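Local coordinates for protein beta-lactamase (Nostoc sp., PDB 6NHS) that probably hydrolyses the beta-lactam ring of penicillin-like antibiotics, as a class D enzyme of the serine beta-lactamase family, at residues K66-L71 with K130-V135; T204-S209 with I234-N239; I191-P196 with V248-L253; Q106-R109 with F115-V118; H172-E175 with S179-T182. All blocks are in the same frame, centred on the assembly; numbering follows the deposited sequence.

Interaction 1: K66-L71 with K130-V135; sequences KIFNSL and KFIKQV. With FMT (formic acid), chain K.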
# COMPACT_ATOMS: atom_id res chain seq x y z
N LYS A 66 -2.07 -3.69 -3.51
CA LYS A 66 -3.52 -3.83 -3.50
C LYS A 66 -4.23 -2.50 -3.71
O LYS A 66 -5.35 -2.47 -4.22
CB LYS A 66 -3.99 -4.47 -2.19
CG LYS A 66 -3.64 -5.95 -2.04
CD LYS A 66 -4.30 -6.54 -0.79
CE LYS A 66 -4.17 -8.06 -0.73
NZ LYS A 66 -2.80 -8.52 -0.41
N ILE A 67 -3.59 -1.39 -3.32
CA ILE A 67 -4.19 -0.07 -3.55
C ILE A 67 -4.33 0.18 -5.05
O ILE A 67 -5.41 0.52 -5.54
CB ILE A 67 -3.37 1.03 -2.87
CG1 ILE A 67 -3.34 0.83 -1.35
CG2 ILE A 67 -3.94 2.41 -3.22
CD1 ILE A 67 -2.31 1.73 -0.64
N PHE A 68 -3.23 0.01 -5.79
CA PHE A 68 -3.26 0.17 -7.24
C PHE A 68 -4.17 -0.86 -7.89
O PHE A 68 -4.99 -0.53 -8.76
CB PHE A 68 -1.84 0.07 -7.79
CG PHE A 68 -1.75 0.20 -9.29
CD1 PHE A 68 -1.89 -0.90 -10.11
CD2 PHE A 68 -1.51 1.44 -9.87
CE1 PHE A 68 -1.81 -0.78 -11.49
CE2 PHE A 68 -1.43 1.57 -11.25
CZ PHE A 68 -1.58 0.45 -12.05
N ASN A 69 -4.03 -2.13 -7.49
CA ASN A 69 -4.82 -3.21 -8.09
C ASN A 69 -6.32 -2.97 -7.91
O ASN A 69 -7.11 -3.23 -8.83
CB ASN A 69 -4.40 -4.55 -7.47
CG ASN A 69 -4.58 -5.73 -8.42
OD1 ASN A 69 -5.17 -5.61 -9.49
ND2 ASN A 69 -4.06 -6.89 -8.01
N SER A 70 -6.72 -2.47 -6.74
CA SER A 70 -8.14 -2.21 -6.48
C SER A 70 -8.69 -1.16 -7.43
O SER A 70 -9.81 -1.29 -7.93
CB SER A 70 -8.33 -1.74 -5.03
OG SER A 70 -7.84 -2.68 -4.09
N LEU A 71 -7.92 -0.09 -7.66
CA LEU A 71 -8.34 0.97 -8.58
C LEU A 71 -8.56 0.43 -9.98
O LEU A 71 -9.59 0.71 -10.61
CB LEU A 71 -7.28 2.07 -8.60
CG LEU A 71 -7.11 2.82 -7.29
CD1 LEU A 71 -5.75 3.53 -7.25
CD2 LEU A 71 -8.26 3.82 -7.13
N LYS A 130 -0.89 -1.03 -19.40
CA LYS A 130 -1.34 0.30 -19.77
C LYS A 130 -1.57 1.17 -18.54
O LYS A 130 -1.12 2.32 -18.48
CB LYS A 130 -2.62 0.22 -20.61
CG LYS A 130 -2.41 -0.26 -22.03
CD LYS A 130 -3.64 -0.02 -22.90
CE LYS A 130 -3.62 -0.90 -24.14
NZ LYS A 130 -2.30 -0.87 -24.82
N PHE A 131 -2.27 0.63 -17.53
CA PHE A 131 -2.54 1.42 -16.33
C PHE A 131 -1.27 1.70 -15.55
O PHE A 131 -1.09 2.81 -15.02
CB PHE A 131 -3.57 0.70 -15.44
CG PHE A 131 -4.99 0.99 -15.82
CD1 PHE A 131 -5.63 2.12 -15.34
CD2 PHE A 131 -5.69 0.13 -16.66
CE1 PHE A 131 -6.95 2.39 -15.68
CE2 PHE A 131 -7.01 0.39 -17.01
CZ PHE A 131 -7.64 1.53 -16.52
N ILE A 132 -0.37 0.71 -15.46
CA ILE A 132 0.91 0.92 -14.77
C ILE A 132 1.66 2.10 -15.38
O ILE A 132 2.18 2.97 -14.67
CB ILE A 132 1.75 -0.37 -14.83
CG1 ILE A 132 1.19 -1.44 -13.88
CG2 ILE A 132 3.20 -0.08 -14.49
CD1 ILE A 132 1.55 -1.23 -12.41
N LYS A 133 1.73 2.14 -16.71
CA LYS A 133 2.49 3.20 -17.37
C LYS A 133 1.75 4.53 -17.36
O LYS A 133 2.37 5.59 -17.21
CB LYS A 133 2.84 2.77 -18.79
CG LYS A 133 3.80 1.59 -18.83
CD LYS A 133 4.25 1.27 -20.25
CE LYS A 133 5.35 0.22 -20.24
NZ LYS A 133 5.85 -0.11 -21.62
N GLN A 134 0.42 4.50 -17.50
CA GLN A 134 -0.35 5.74 -17.45
C GLN A 134 -0.26 6.39 -16.07
O GLN A 134 -0.08 7.61 -15.96
CB GLN A 134 -1.81 5.46 -17.82
CG GLN A 134 -2.62 6.67 -18.22
CD GLN A 134 -3.95 6.29 -18.84
OE1 GLN A 134 -4.67 7.15 -19.35
NE2 GLN A 134 -4.28 5.00 -18.81
N VAL A 135 -0.35 5.59 -15.01
CA VAL A 135 -0.22 6.09 -13.65
C VAL A 135 1.24 6.41 -13.32
O VAL A 135 1.52 7.29 -12.49
CB VAL A 135 -0.81 5.06 -12.66
CG1 VAL A 135 -0.48 5.41 -11.22
CG2 VAL A 135 -2.32 4.97 -12.85
C FMT K . -1.43 -9.50 -2.91
O1 FMT K . -2.28 -8.82 -3.44
O2 FMT K . -0.81 -9.09 -1.93

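Interaction 2: T204-S209 with I234-N239; sequences TGWAAS and IDIRNN. With EDO (1,2-ethanediol), chain E.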
# COMPACT_ATOMS: atom_id res chain seq x y z
N THR A 204 -0.64 -2.24 4.82
CA THR A 204 0.64 -2.85 5.14
C THR A 204 1.12 -3.72 3.98
O THR A 204 0.36 -4.10 3.08
CB THR A 204 0.54 -3.70 6.40
OG1 THR A 204 -0.44 -4.71 6.20
CG2 THR A 204 0.15 -2.85 7.61
N GLY A 205 2.40 -4.05 4.03
CA GLY A 205 3.00 -4.97 3.08
C GLY A 205 4.11 -5.74 3.74
O GLY A 205 4.72 -5.28 4.72
N TRP A 206 4.38 -6.94 3.22
CA TRP A 206 5.40 -7.81 3.79
C TRP A 206 5.94 -8.67 2.65
O TRP A 206 5.32 -9.67 2.27
CB TRP A 206 4.82 -8.67 4.91
CG TRP A 206 5.82 -9.52 5.66
CD1 TRP A 206 7.07 -9.89 5.26
CD2 TRP A 206 5.63 -10.10 6.96
NE1 TRP A 206 7.67 -10.66 6.23
CE2 TRP A 206 6.81 -10.81 7.28
CE3 TRP A 206 4.58 -10.09 7.88
CZ2 TRP A 206 6.96 -11.50 8.48
CZ3 TRP A 206 4.73 -10.78 9.07
CH2 TRP A 206 5.92 -11.47 9.36
N ALA A 207 7.09 -8.27 2.10
CA ALA A 207 7.76 -9.03 1.05
C ALA A 207 8.66 -10.07 1.69
O ALA A 207 9.66 -9.73 2.33
CB ALA A 207 8.56 -8.10 0.14
N ALA A 208 8.31 -11.35 1.51
CA ALA A 208 9.03 -12.44 2.14
C ALA A 208 9.92 -13.22 1.18
O ALA A 208 10.59 -14.17 1.61
CB ALA A 208 8.05 -13.40 2.81
N SER A 209 9.94 -12.86 -0.10
CA SER A 209 10.77 -13.56 -1.07
C SER A 209 12.19 -13.02 -1.14
O SER A 209 13.02 -13.60 -1.85
CB SER A 209 10.13 -13.51 -2.46
OG SER A 209 10.01 -12.18 -2.92
N ILE A 234 10.73 -0.94 6.21
CA ILE A 234 11.64 -1.47 7.22
C ILE A 234 12.17 -2.84 6.79
O ILE A 234 11.59 -3.52 5.95
CB ILE A 234 10.97 -1.60 8.61
CG1 ILE A 234 9.89 -2.69 8.57
CG2 ILE A 234 10.38 -0.27 9.04
CD1 ILE A 234 9.40 -3.12 9.96
N ASP A 235 13.27 -3.23 7.42
CA ASP A 235 13.72 -4.61 7.40
C ASP A 235 12.93 -5.42 8.42
O ASP A 235 12.72 -4.99 9.55
CB ASP A 235 15.21 -4.71 7.74
CG ASP A 235 16.11 -4.14 6.67
OD1 ASP A 235 15.62 -3.76 5.58
OD2 ASP A 235 17.33 -4.06 6.92
N ILE A 236 12.50 -6.62 8.02
CA ILE A 236 11.86 -7.57 8.92
C ILE A 236 12.79 -8.78 9.03
O ILE A 236 12.97 -9.52 8.05
CB ILE A 236 10.46 -7.98 8.45
CG1 ILE A 236 9.51 -6.79 8.50
CG2 ILE A 236 9.92 -9.14 9.29
CD1 ILE A 236 8.11 -7.11 8.02
N ARG A 237 13.38 -8.98 10.20
CA ARG A 237 14.27 -10.11 10.43
C ARG A 237 13.73 -11.10 11.46
O ARG A 237 14.33 -12.16 11.64
CB ARG A 237 15.67 -9.62 10.84
CG ARG A 237 16.51 -9.19 9.64
CD ARG A 237 17.87 -8.66 10.05
NE ARG A 237 17.88 -7.21 10.15
CZ ARG A 237 18.22 -6.39 9.15
NH1 ARG A 237 18.58 -6.89 7.98
NH2 ARG A 237 18.19 -5.07 9.33
N ASN A 238 12.64 -10.76 12.13
CA ASN A 238 11.87 -11.72 12.92
C ASN A 238 10.43 -11.24 12.92
O ASN A 238 10.12 -10.12 12.49
CB ASN A 238 12.42 -11.86 14.35
CG ASN A 238 12.52 -10.54 15.07
OD1 ASN A 238 11.51 -10.00 15.54
ND2 ASN A 238 13.73 -10.01 15.19
N ASN A 239 9.53 -12.10 13.39
CA ASN A 239 8.10 -11.79 13.32
C ASN A 239 7.74 -10.58 14.16
O ASN A 239 6.76 -9.89 13.86
CB ASN A 239 7.28 -13.01 13.73
CG ASN A 239 7.25 -14.08 12.65
OD1 ASN A 239 7.87 -13.93 11.59
ND2 ASN A 239 6.54 -15.17 12.92
C1 EDO E . 1.03 -8.17 4.91
O1 EDO E . 0.47 -6.87 5.07
C2 EDO E . 1.44 -8.70 6.28
O2 EDO E . 0.54 -8.21 7.27

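Interaction 3: I191-P196 with V248-L253; sequences IYERTP and VTRRSL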
# COMPACT_ATOMS: atom_id res chain seq x y z
N ILE A 191 -9.68 2.74 4.72
CA ILE A 191 -9.79 3.27 6.08
C ILE A 191 -9.28 2.23 7.06
O ILE A 191 -9.79 1.11 7.14
CB ILE A 191 -11.24 3.66 6.40
CG1 ILE A 191 -11.69 4.86 5.55
CG2 ILE A 191 -11.39 3.98 7.90
CD1 ILE A 191 -13.18 5.21 5.74
N TYR A 192 -8.24 2.60 7.82
CA TYR A 192 -7.63 1.73 8.82
C TYR A 192 -8.03 2.09 10.24
O TYR A 192 -8.30 1.20 11.06
CB TYR A 192 -6.10 1.78 8.69
CG TYR A 192 -5.38 0.99 9.76
CD1 TYR A 192 -5.34 -0.40 9.71
CD2 TYR A 192 -4.77 1.63 10.83
CE1 TYR A 192 -4.70 -1.13 10.70
CE2 TYR A 192 -4.12 0.91 11.82
CZ TYR A 192 -4.09 -0.47 11.74
OH TYR A 192 -3.46 -1.20 12.72
N GLU A 193 -8.09 3.38 10.55
CA GLU A 193 -8.39 3.83 11.90
C GLU A 193 -9.03 5.21 11.81
O GLU A 193 -8.61 6.03 11.00
CB GLU A 193 -7.12 3.86 12.75
CG GLU A 193 -7.31 4.31 14.18
CD GLU A 193 -6.05 4.10 14.98
OE1 GLU A 193 -5.69 2.92 15.21
OE2 GLU A 193 -5.41 5.10 15.34
N ARG A 194 -10.04 5.45 12.64
CA ARG A 194 -10.80 6.68 12.53
C ARG A 194 -11.36 7.09 13.88
O ARG A 194 -11.95 6.26 14.58
CB ARG A 194 -11.94 6.51 11.51
CG ARG A 194 -12.88 7.68 11.44
CD ARG A 194 -13.76 7.58 10.21
NE ARG A 194 -14.65 8.72 10.08
CZ ARG A 194 -15.19 9.13 8.94
NH1 ARG A 194 -15.99 10.19 8.92
NH2 ARG A 194 -14.91 8.49 7.81
N THR A 195 -11.15 8.35 14.25
CA THR A 195 -11.73 8.97 15.44
C THR A 195 -12.41 10.26 15.01
O THR A 195 -12.33 10.62 13.83
CB THR A 195 -10.65 9.24 16.50
OG1 THR A 195 -9.85 10.36 16.10
CG2 THR A 195 -9.75 8.02 16.70
N PRO A 196 -13.08 10.99 15.90
CA PRO A 196 -13.60 12.31 15.51
C PRO A 196 -12.53 13.28 15.03
O PRO A 196 -12.85 14.23 14.32
CB PRO A 196 -14.28 12.82 16.79
CG PRO A 196 -14.69 11.59 17.49
CD PRO A 196 -13.62 10.58 17.22
N VAL A 248 6.00 2.34 14.09
CA VAL A 248 6.90 3.46 13.81
C VAL A 248 6.17 4.55 13.07
O VAL A 248 6.47 5.74 13.25
CB VAL A 248 8.16 3.02 13.03
CG1 VAL A 248 8.94 1.99 13.80
CG2 VAL A 248 7.82 2.53 11.65
N THR A 249 5.20 4.19 12.23
CA THR A 249 4.36 5.20 11.59
C THR A 249 3.58 5.99 12.63
O THR A 249 3.55 7.23 12.60
CB THR A 249 3.41 4.53 10.59
OG1 THR A 249 4.16 3.70 9.70
CG2 THR A 249 2.68 5.58 9.77
N ARG A 250 2.97 5.29 13.59
CA ARG A 250 2.24 5.95 14.67
C ARG A 250 3.14 6.91 15.44
O ARG A 250 2.78 8.07 15.65
CB ARG A 250 1.67 4.91 15.65
CG ARG A 250 0.57 4.05 15.13
CD ARG A 250 -0.08 3.30 16.29
NE ARG A 250 -1.23 2.57 15.80
CZ ARG A 250 -2.43 3.11 15.66
NH1 ARG A 250 -3.44 2.38 15.20
NH2 ARG A 250 -2.63 4.38 16.01
N ARG A 251 4.30 6.42 15.88
CA ARG A 251 5.19 7.25 16.68
C ARG A 251 5.70 8.44 15.88
O ARG A 251 5.90 9.53 16.43
CB ARG A 251 6.34 6.41 17.22
CG ARG A 251 5.88 5.26 18.10
CD ARG A 251 7.04 4.59 18.80
NE ARG A 251 6.61 3.45 19.60
CZ ARG A 251 7.36 2.86 20.52
NH1 ARG A 251 8.59 3.31 20.77
NH2 ARG A 251 6.88 1.83 21.20
N SER A 252 5.91 8.25 14.57
CA SER A 252 6.37 9.36 13.74
C SER A 252 5.31 10.45 13.64
O SER A 252 5.60 11.64 13.83
CB SER A 252 6.75 8.85 12.35
OG SER A 252 7.74 7.84 12.43
N LEU A 253 4.07 10.06 13.34
CA LEU A 253 2.98 11.03 13.24
C LEU A 253 2.75 11.76 14.56
O LEU A 253 2.52 12.98 14.56
CB LEU A 253 1.70 10.33 12.78
CG LEU A 253 1.74 9.74 11.37
CD1 LEU A 253 0.50 8.91 11.10
CD2 LEU A 253 1.88 10.85 10.33
O HOH W 1 -2.51 -0.28 15.03

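Interaction 4: Q106-R109 with F115-V118; sequences QAFR and FYQV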
# COMPACT_ATOMS: atom_id res chain seq x y z
N GLN A 106 -13.01 -6.64 2.38
CA GLN A 106 -12.45 -7.58 3.35
C GLN A 106 -11.15 -8.19 2.84
O GLN A 106 -10.25 -8.46 3.65
CB GLN A 106 -13.48 -8.66 3.69
CG GLN A 106 -14.79 -8.12 4.33
CD GLN A 106 -14.51 -7.26 5.55
OE1 GLN A 106 -13.80 -7.67 6.47
NE2 GLN A 106 -15.07 -6.05 5.56
N ALA A 107 -11.02 -8.40 1.53
CA ALA A 107 -9.74 -8.87 0.99
C ALA A 107 -8.64 -7.84 1.24
O ALA A 107 -7.50 -8.20 1.57
CB ALA A 107 -9.86 -9.18 -0.50
N PHE A 108 -8.97 -6.56 1.08
CA PHE A 108 -8.02 -5.49 1.42
C PHE A 108 -7.67 -5.54 2.91
O PHE A 108 -6.50 -5.51 3.28
CB PHE A 108 -8.63 -4.14 1.05
CG PHE A 108 -7.63 -3.01 1.02
CD1 PHE A 108 -7.39 -2.24 2.15
CD2 PHE A 108 -6.94 -2.71 -0.15
CE1 PHE A 108 -6.47 -1.19 2.12
CE2 PHE A 108 -6.01 -1.65 -0.19
CZ PHE A 108 -5.79 -0.90 0.95
N ARG A 109 -8.70 -5.63 3.76
CA ARG A 109 -8.49 -5.69 5.21
C ARG A 109 -7.61 -6.88 5.60
O ARG A 109 -6.73 -6.76 6.47
CB ARG A 109 -9.84 -5.78 5.91
CG ARG A 109 -9.80 -6.00 7.41
CD ARG A 109 -11.20 -6.29 7.94
NE ARG A 109 -11.24 -6.37 9.40
CZ ARG A 109 -12.30 -6.77 10.09
NH1 ARG A 109 -13.41 -7.14 9.46
NH2 ARG A 109 -12.25 -6.80 11.42
N PHE A 115 -7.52 -13.34 -3.77
CA PHE A 115 -8.54 -12.45 -4.32
C PHE A 115 -7.93 -11.50 -5.34
O PHE A 115 -8.44 -11.34 -6.46
CB PHE A 115 -9.21 -11.68 -3.18
CG PHE A 115 -10.39 -10.82 -3.60
CD1 PHE A 115 -10.20 -9.53 -4.08
CD2 PHE A 115 -11.69 -11.28 -3.45
CE1 PHE A 115 -11.28 -8.74 -4.45
CE2 PHE A 115 -12.77 -10.49 -3.81
CZ PHE A 115 -12.57 -9.22 -4.30
N TYR A 116 -6.80 -10.88 -4.99
CA TYR A 116 -6.17 -9.93 -5.89
C TYR A 116 -5.45 -10.60 -7.04
O TYR A 116 -5.25 -9.97 -8.08
CB TYR A 116 -5.23 -9.04 -5.08
CG TYR A 116 -5.99 -7.94 -4.38
CD1 TYR A 116 -6.16 -6.70 -4.97
CD2 TYR A 116 -6.58 -8.16 -3.14
CE1 TYR A 116 -6.86 -5.70 -4.35
CE2 TYR A 116 -7.30 -7.17 -2.51
CZ TYR A 116 -7.43 -5.94 -3.12
OH TYR A 116 -8.13 -4.93 -2.50
N GLN A 117 -5.08 -11.87 -6.90
CA GLN A 117 -4.54 -12.59 -8.05
C GLN A 117 -5.63 -12.84 -9.10
O GLN A 117 -5.36 -12.77 -10.30
CB GLN A 117 -3.91 -13.90 -7.60
CG GLN A 117 -2.59 -13.71 -6.85
CD GLN A 117 -2.02 -15.02 -6.34
OE1 GLN A 117 -2.71 -15.78 -5.66
NE2 GLN A 117 -0.77 -15.29 -6.67
N VAL A 118 -6.86 -13.13 -8.66
CA VAL A 118 -7.97 -13.23 -9.61
C VAL A 118 -8.16 -11.90 -10.33
O VAL A 118 -8.31 -11.85 -11.55
CB VAL A 118 -9.26 -13.67 -8.90
CG1 VAL A 118 -10.44 -13.66 -9.88
CG2 VAL A 118 -9.10 -15.05 -8.27

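Interaction 5: H172-E175 with S179-T182; sequences HRKE and SQRT. With FMT (formic acid), chain I.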
# COMPACT_ATOMS: atom_id res chain seq x y z
N HIS A 172 -5.07 11.18 -4.68
CA HIS A 172 -5.94 11.98 -3.82
C HIS A 172 -6.39 13.26 -4.50
O HIS A 172 -7.49 13.76 -4.21
CB HIS A 172 -5.22 12.28 -2.51
CG HIS A 172 -6.09 12.91 -1.47
ND1 HIS A 172 -6.27 14.27 -1.37
CD2 HIS A 172 -6.84 12.36 -0.49
CE1 HIS A 172 -7.09 14.54 -0.37
NE2 HIS A 172 -7.45 13.40 0.18
N ARG A 173 -5.59 13.83 -5.40
CA ARG A 173 -6.00 15.05 -6.08
C ARG A 173 -6.62 14.77 -7.45
O ARG A 173 -6.76 15.68 -8.26
CB ARG A 173 -4.83 16.03 -6.18
CG ARG A 173 -3.82 15.74 -7.24
CD ARG A 173 -2.63 16.69 -7.13
NE ARG A 173 -3.02 18.08 -6.91
CZ ARG A 173 -3.24 18.97 -7.87
NH1 ARG A 173 -3.11 18.62 -9.15
NH2 ARG A 173 -3.58 20.21 -7.56
N LYS A 174 -7.00 13.51 -7.71
CA LYS A 174 -7.84 13.15 -8.85
C LYS A 174 -7.13 13.38 -10.19
O LYS A 174 -7.74 13.81 -11.16
CB LYS A 174 -9.18 13.90 -8.79
CG LYS A 174 -9.86 13.79 -7.43
CD LYS A 174 -11.18 14.55 -7.37
CE LYS A 174 -11.78 14.45 -5.97
NZ LYS A 174 -13.18 14.94 -5.91
N GLU A 175 -5.83 13.08 -10.23
CA GLU A 175 -5.05 13.20 -11.46
C GLU A 175 -4.96 11.89 -12.23
O GLU A 175 -4.61 11.92 -13.42
CB GLU A 175 -3.63 13.67 -11.15
CG GLU A 175 -3.52 15.09 -10.69
CD GLU A 175 -2.07 15.53 -10.55
OE1 GLU A 175 -1.18 14.74 -10.92
OE2 GLU A 175 -1.83 16.65 -10.07
N SER A 179 -12.32 6.96 -12.28
CA SER A 179 -13.53 7.73 -12.07
C SER A 179 -13.70 8.07 -10.59
O SER A 179 -13.12 7.42 -9.71
CB SER A 179 -14.75 6.94 -12.55
OG SER A 179 -14.99 5.84 -11.68
N GLN A 180 -14.52 9.09 -10.32
CA GLN A 180 -14.82 9.46 -8.94
C GLN A 180 -15.41 8.29 -8.16
O GLN A 180 -15.12 8.11 -6.97
CB GLN A 180 -15.78 10.65 -8.92
CG GLN A 180 -16.01 11.23 -7.52
CD GLN A 180 -14.74 11.79 -6.91
OE1 GLN A 180 -14.12 12.70 -7.46
NE2 GLN A 180 -14.33 11.24 -5.77
N ARG A 181 -16.24 7.47 -8.82
CA ARG A 181 -16.78 6.29 -8.16
C ARG A 181 -15.67 5.34 -7.73
O ARG A 181 -15.66 4.85 -6.60
CB ARG A 181 -17.77 5.58 -9.09
CG ARG A 181 -18.29 4.25 -8.58
CD ARG A 181 -19.13 3.56 -9.65
NE ARG A 181 -19.73 2.32 -9.16
CZ ARG A 181 -19.16 1.13 -9.22
NH1 ARG A 181 -17.95 1.00 -9.75
NH2 ARG A 181 -19.79 0.06 -8.75
N THR A 182 -14.73 5.07 -8.64
CA THR A 182 -13.59 4.21 -8.30
C THR A 182 -12.81 4.78 -7.13
O THR A 182 -12.45 4.05 -6.19
CB THR A 182 -12.69 4.04 -9.52
OG1 THR A 182 -13.40 3.38 -10.57
CG2 THR A 182 -11.46 3.21 -9.16
C FMT I . -16.14 2.54 -12.19
O1 FMT I . -16.09 2.54 -10.96
O2 FMT I . -16.26 3.55 -12.89

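Interaction 1: K66-L71 with K130-V135
Phe68 reaches from helix 65-76 to the flank of helix 125-135, and the outer end of its ring makes the tight part of the contact. Ile132 CD1 comes in obliquely to 3.5 Å from Phe68 CE1, the two side chains crossing at about a right angle. On the other side of the ring, Val135 CB lies at the edge, near the ring plane, 3.8 Å from Phe68 CE2. Between them Phe68 CZ abuts the backbone, 3.7 Å from Phe131 C. With CG anti to the backbone N (chi1 179°), the ring bridges two helix segments whose axes stay 11.4 Å apart at 113°. Helix 65-76 carries what looks like the SxxK motif of serine beta-lactamases, Ser63 and Lys66. Lys66 lies away from the packed ring; its NZ donates a 2.6 Å bond to O2 of a formic acid, and both are also hydrogen-bonded to Ser63 OG. The periphery of the contact is looser. Phe131 offers Phe68 little more than its CB, 3.9 Å from Phe68 CZ, while its own ring leads away, and the residue is partly exposed. Farther round helix 125-135, Lys133 is exposed and forms a salt bridge with Glu129.

Interaction 2: T204-S209 with I234-N239
Thr204 OG1 donates a 2.6 Å bond to O1 of a 1,2-ethanediol, two residues before Trp206, whose indole meets Ile236. The ethanediol is also hydrogen-bonded to Arg245. Thr204 and Gly205 follow Lys203 in what resembles the K(T/S)G motif of serine beta-lactamases, on strand 198-207 of the antiparallel sheet. Strand 213-223 lies between this strand and 226-236, so the contact spans a whole strand, with the CA atoms of Trp206 and Ile236 8.3 Å apart. Side chains bridge the gap. The chain of Ile236, extended along CG1, sets CD1 over one indole face, 3.9 Å from the centroid of the five-membered ring and only 2° off its normal, a CH-pi contact. Its other branch, CG2, touches the six-membered ring, 3.9 Å from Trp206 CZ2. For Trp206, CG lies anti to the backbone N (chi1 -174°), which lets the indole lean toward Ile236. Its NE1 is held by Asn213 OD1 on the intervening strand. The ethanediol borders the same side chain, C2 lying 3.6 Å from Trp206 CB. Asn239, its amide plane 83° from the ring, puts OD1 at the indole edge, 3.9 Å from Trp206 CH2.

Interaction 3: I191-P196 with V248-L253
Arg250 stretches from helix 239-255 to Glu193 on strand 191-194, spanning a gap of 11.2 Å between the CA atoms of the two residues. Its CB points toward the strand. With CG anti to the carbonyl carbon (chi1 -68°) and the chain extended from there to NE, the guanidinium is delivered to Glu193, whose own chain comes from the opposite direction. NE lies 3.2 Å from a water. At the tip both terminal nitrogens are engaged. NH2 donates to Glu193 OE2 over 2.9 Å in a nearly straight bond, close to the guanidinium plane and on the syn side of the carboxylate. NH1 faces Glu193 OE1, but the modelled 2.3 Å is too short to be trusted in detail, although the pairing as a salt bridge is clear. The carboxylate and guanidinium planes stand 25° apart. NH1 also donates to the same water over 2.8 Å, and this water is hydrogen-bonded to Tyr192 OH at 2.7 Å. The Tyr192 ring meets NH1 at its edge, CE2 lying 3.7 Å away. Tyr198 OH is a second partner of Glu193 OE2, which is thus gripped by two groups. Tyr192 and Glu193 lie together opposite Leu200 of strand 198-207, a classic beta bulge in one of the two edge strands of the sheet, joined here at the surface to the C-terminal helix.

Interaction 4: Q106-R109 with F115-V118
Helices 104-110 and 113-123 follow each other after a short turn and come close where the CA atoms of Ala107 and Phe115 are 6.5 Å apart. This tight corner belongs to the helical part of the serine beta-lactamase fold, and both helices meet here through buried side chains. Ala107 lies at the point of nearest approach. Its methyl group sits over one face of the Phe115 ring, 3.9 Å from the centroid and 28° off the normal, a CH-pi contact shifted toward the root of the ring, with CB 3.5 Å from Phe115 CG. The neighbouring Tyr116 closes in obliquely on the same methyl, CE2 lying 3.8 Å from Ala107 CB. Successive positions on the helix and different first torsions send the two rings apart: Phe115 CG is anti to the backbone N (chi1 -174°), whereas Tyr116 CG is anti to the carbonyl carbon (chi1 -80°). Ala107 is received between them. The far end of Tyr116 continues past the alanine to Phe108, which also packs on Lys66, Ile67 and Ser70 of helix 65-76. The tyrosine hydroxyl is hydrogen-bonded to Ser70 OG, so its polar tip is satisfied within this apolar neighbourhood. Helix 65-76 thus joins the corner as a third element. Phe108 N lies near the plane of the tyrosine ring, at its edge. Tyr116 OH in turn stands at the edge of the Phe108 ring, near its plane, 3.4 Å from Phe108 CD2.

Interaction 5: H172-E175 with S179-T182
Lys174 NZ approaches the amide of Gln180 from above its plane, donating to OE1 over 2.9 Å, 38° out of the carbonyl plane and not on a lone pair. Apart from this bond, two guanidinium groups are each met at the edge. Arg173 forms a salt bridge with Glu175, whose CD lies at the guanidinium edge; OE2, 2.5 Å from Arg173 NH1 and tilted somewhat from the guanidinium plane, uses its anti lone pair. Arg181 has O1 of a formic acid in its plane, 2.7 Å from NH1. Lys174 reaches Gln180 with its chain extended beyond CG, while Gln180 bends at chi2 (63°) to bring its amide round. The backbone sets up the meeting. Lys174, with positive phi, is the C-prime residue of a Schellman motif that ends helix 161-172, its N bonding to Leu171 O and Glu175 N to Arg170 O. A few residues on, Ser179 is the N-cap of helix 180-189, and its OG accepts from Thr182 N over 3.1 Å. The bond from Lys174 to Gln180 thus links these two helix ends. Ser179 OG also donates to the other oxygen of the formic acid, O2, at 2.9 Å. Gln180 NE2 is hydrogen-bonded to Asp184 within its own helix, which probably helps fix the amide's orientation. A single tilted bond from a charged amine to a neutral amide, between two exposed residues, probably adds only modest stability.

Overall arrangement
Interactions 1 and 4 are the buried pair, built from aromatic and aliphatic side chains, and they touch: interaction 1 uses helix 65-76, against which the helices of interaction 4 pack, and interaction 4 is nested along the chain inside the loop closed by interaction 1. Interaction 5 borders interaction 1 too, through Leu71 and Thr182, but lies at the surface and is polar. Interactions 2 and 3 belong to the antiparallel sheet and the C-terminal helix on the opposite side of the chain's centre from interaction 1. Interaction 2, partly buried, uses CH-pi contact, whereas interaction 3, at the sheet's edge, uses a salt bridge and a water. Centres of interactions 2 and 5 lie about 30 Å apart.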